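Local structure of phage-related conserved hypothetical protein, BB2244 (Bordetella bronchiseptica, 2BDV) at residues Y34-P37 with P38-P42. The protein is of unknown function but belongs to the SOS response associated peptidase (SRAP) family, and so may act on abasic DNA as its relatives do. Sequence-based numbering, arbitrary orientation.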
ATOM      1  N   TYR A  34      -5.705 -11.822   6.851  1.00 49.64           N
ATOM      2  CA  TYR A  34      -6.446 -11.793   5.593  1.00 49.19           C
ATOM      3  C   TYR A  34      -7.252 -10.497   5.437  1.00 46.53           C
ATOM      4  O   TYR A  34      -7.595 -10.112   4.323  1.00 43.34           O
ATOM      5  CB  TYR A  34      -7.380 -13.017   5.509  1.00 52.71           C
ATOM      6  CG  TYR A  34      -7.999 -13.273   4.133  1.00 57.52           C
ATOM      7  CD1 TYR A  34      -7.196 -13.407   2.992  1.00 58.75           C
ATOM      8  CD2 TYR A  34      -9.388 -13.386   3.974  1.00 58.88           C
ATOM      9  CE1 TYR A  34      -7.761 -13.647   1.724  1.00 59.48           C
ATOM     10  CE2 TYR A  34      -9.962 -13.626   2.709  1.00 59.83           C
ATOM     11  CZ  TYR A  34      -9.141 -13.752   1.591  1.00 59.44           C
ATOM     12  OH  TYR A  34      -9.696 -13.965   0.346  1.00 57.40           O
ATOM     13  N   ASN A  35      -7.531  -9.821   6.551  1.00 44.17           N
ATOM     14  CA  ASN A  35      -8.314  -8.585   6.530  1.00 43.58           C
ATOM     15  C   ASN A  35      -7.568  -7.472   7.253  1.00 41.75           C
ATOM     16  O   ASN A  35      -7.638  -7.365   8.477  1.00 43.17           O
ATOM     17  CB  ASN A  35      -9.666  -8.820   7.208  1.00 45.99           C
ATOM     18  CG  ASN A  35     -10.586  -7.617   7.117  1.00 49.41           C
ATOM     19  OD1 ASN A  35     -11.030  -7.235   6.030  1.00 49.92           O
ATOM     20  ND2 ASN A  35     -10.880  -7.012   8.264  1.00 51.24           N
ATOM     21  N   ILE A  36      -6.870  -6.632   6.494  1.00 37.32           N
ATOM     22  CA  ILE A  36      -6.089  -5.555   7.085  1.00 32.63           C
ATOM     23  C   ILE A  36      -6.551  -4.168   6.664  1.00 30.53           C
ATOM     24  O   ILE A  36      -6.446  -3.790   5.496  1.00 28.97           O
ATOM     25  CB  ILE A  36      -4.602  -5.700   6.723  1.00 31.66           C
ATOM     26  CG1 ILE A  36      -4.091  -7.075   7.162  1.00 30.51           C
ATOM     27  CG2 ILE A  36      -3.801  -4.588   7.372  1.00 32.25           C
ATOM     28  CD1 ILE A  36      -2.664  -7.366   6.748  1.00 29.08           C
ATOM     29  N   PRO A  37      -7.085  -3.393   7.616  1.00 28.90           N
ATOM     30  CA  PRO A  37      -7.554  -2.040   7.315  1.00 27.55           C
ATOM     31  C   PRO A  37      -6.568  -0.997   7.803  1.00 24.75           C
ATOM     32  O   PRO A  37      -5.588  -1.317   8.467  1.00 25.02           O
ATOM     33  CB  PRO A  37      -8.850  -1.961   8.101  1.00 29.57           C
ATOM     34  CG  PRO A  37      -8.451  -2.637   9.383  1.00 28.38           C
ATOM     35  CD  PRO A  37      -7.680  -3.871   8.881  1.00 28.28           C
ATOM     36  N   PRO A  38      -6.811   0.268   7.458  1.00 24.17           N
ATOM     37  CA  PRO A  38      -5.937   1.363   7.886  1.00 24.05           C
ATOM     38  C   PRO A  38      -6.016   1.472   9.414  1.00 25.57           C
ATOM     39  O   PRO A  38      -6.998   1.038  10.027  1.00 21.75           O
ATOM     40  CB  PRO A  38      -6.554   2.576   7.200  1.00 23.16           C
ATOM     41  CG  PRO A  38      -7.064   1.982   5.919  1.00 25.25           C
ATOM     42  CD  PRO A  38      -7.717   0.708   6.387  1.00 22.00           C
ATOM     43  N   GLY A  39      -4.983   2.042  10.026  1.00 25.95           N
ATOM     44  CA  GLY A  39      -4.986   2.187  11.469  1.00 26.64           C
ATOM     45  C   GLY A  39      -4.300   1.045  12.191  1.00 28.24           C
ATOM     46  O   GLY A  39      -4.257   1.022  13.419  1.00 27.34           O
ATOM     47  N   THR A  40      -3.780   0.086  11.435  1.00 28.36           N
ATOM     48  CA  THR A  40      -3.079  -1.038  12.035  1.00 29.13           C
ATOM     49  C   THR A  40      -1.606  -0.923  11.657  1.00 29.81           C
ATOM     50  O   THR A  40      -1.189   0.071  11.055  1.00 29.40           O
ATOM     51  CB  THR A  40      -3.630  -2.387  11.534  1.00 29.49           C
ATOM     52  OG1 THR A  40      -3.353  -2.529  10.138  1.00 30.19           O
ATOM     53  CG2 THR A  40      -5.141  -2.463  11.757  1.00 30.88           C
ATOM     54  N   ARG A  41      -0.826  -1.939  12.012  1.00 28.74           N
ATOM     55  CA  ARG A  41       0.601  -1.957  11.715  1.00 28.84           C
ATOM     56  C   ARG A  41       0.917  -3.087  10.739  1.00 26.86           C
ATOM     57  O   ARG A  41       1.396  -4.150  11.147  1.00 28.49           O
ATOM     58  CB  ARG A  41       1.410  -2.186  12.994  1.00 32.05           C
ATOM     59  CG  ARG A  41       1.083  -1.257  14.149  1.00 37.26           C
ATOM     60  CD  ARG A  41       1.751   0.086  13.987  1.00 41.15           C
ATOM     61  NE  ARG A  41       1.586   0.916  15.177  1.00 45.33           N
ATOM     62  CZ  ARG A  41       2.090   0.626  16.373  1.00 46.72           C
ATOM     63  NH1 ARG A  41       2.801  -0.482  16.550  1.00 46.83           N
ATOM     64  NH2 ARG A  41       1.887   1.450  17.395  1.00 46.77           N
ATOM     65  N   PRO A  42       0.661  -2.877   9.440  1.00 23.28           N
ATOM     66  CA  PRO A  42       0.954  -3.941   8.476  1.00 21.73           C
ATOM     67  C   PRO A  42       2.455  -4.103   8.286  1.00 19.68           C
ATOM     68  O   PRO A  42       3.220  -3.182   8.549  1.00 19.02           O
ATOM     69  CB  PRO A  42       0.288  -3.452   7.185  1.00 20.85           C
ATOM     70  CG  PRO A  42      -0.672  -2.371   7.637  1.00 20.99           C
ATOM     71  CD  PRO A  42       0.049  -1.718   8.774  1.00 21.27           C
TER
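The rings of Pro37 and Pro42 each turn one face to a methyl: Thr40 CG2 lies over Pro37, displaced toward its CG–CD edge and 4.1 Å from CG, while Ile36 CG2 lies over Pro42, shifted toward the CB–CG edge, with CG its nearest atom. These contacts flank a type II beta turn, Pro37-Pro38-Gly39-Thr40, which reverses the chain between the short strand 35-36 and strand 43-46 of the SRAP domain. Pro38 and Gly39 hold the two corners; the positive phi of Gly39, 94°, would press a beta carbon against the carbonyl oxygen of Pro38. At the edge of its ring, Pro38 CD is packed tightly against Pro37 CB, 3.4 Å away. The turn is fastened by a side chain: with chi1 at 66°, Thr40 OG1 sits between its own backbone N and carbonyl carbon and faces back across the turn, whereas the Thr40 backbone bonds to that of Trp60. Beyond the turn, Ile36 CG2 stands 3.8 Å from Pro42 CG, and both side chains also rest on strand 5-7, where Gln7 touches each. The same methyl passes 3.5 Å from Thr40 OG1, whose hydroxyl is donated to Pro37 O over 3.0 Å, with a C=O...OG1 angle of 171°.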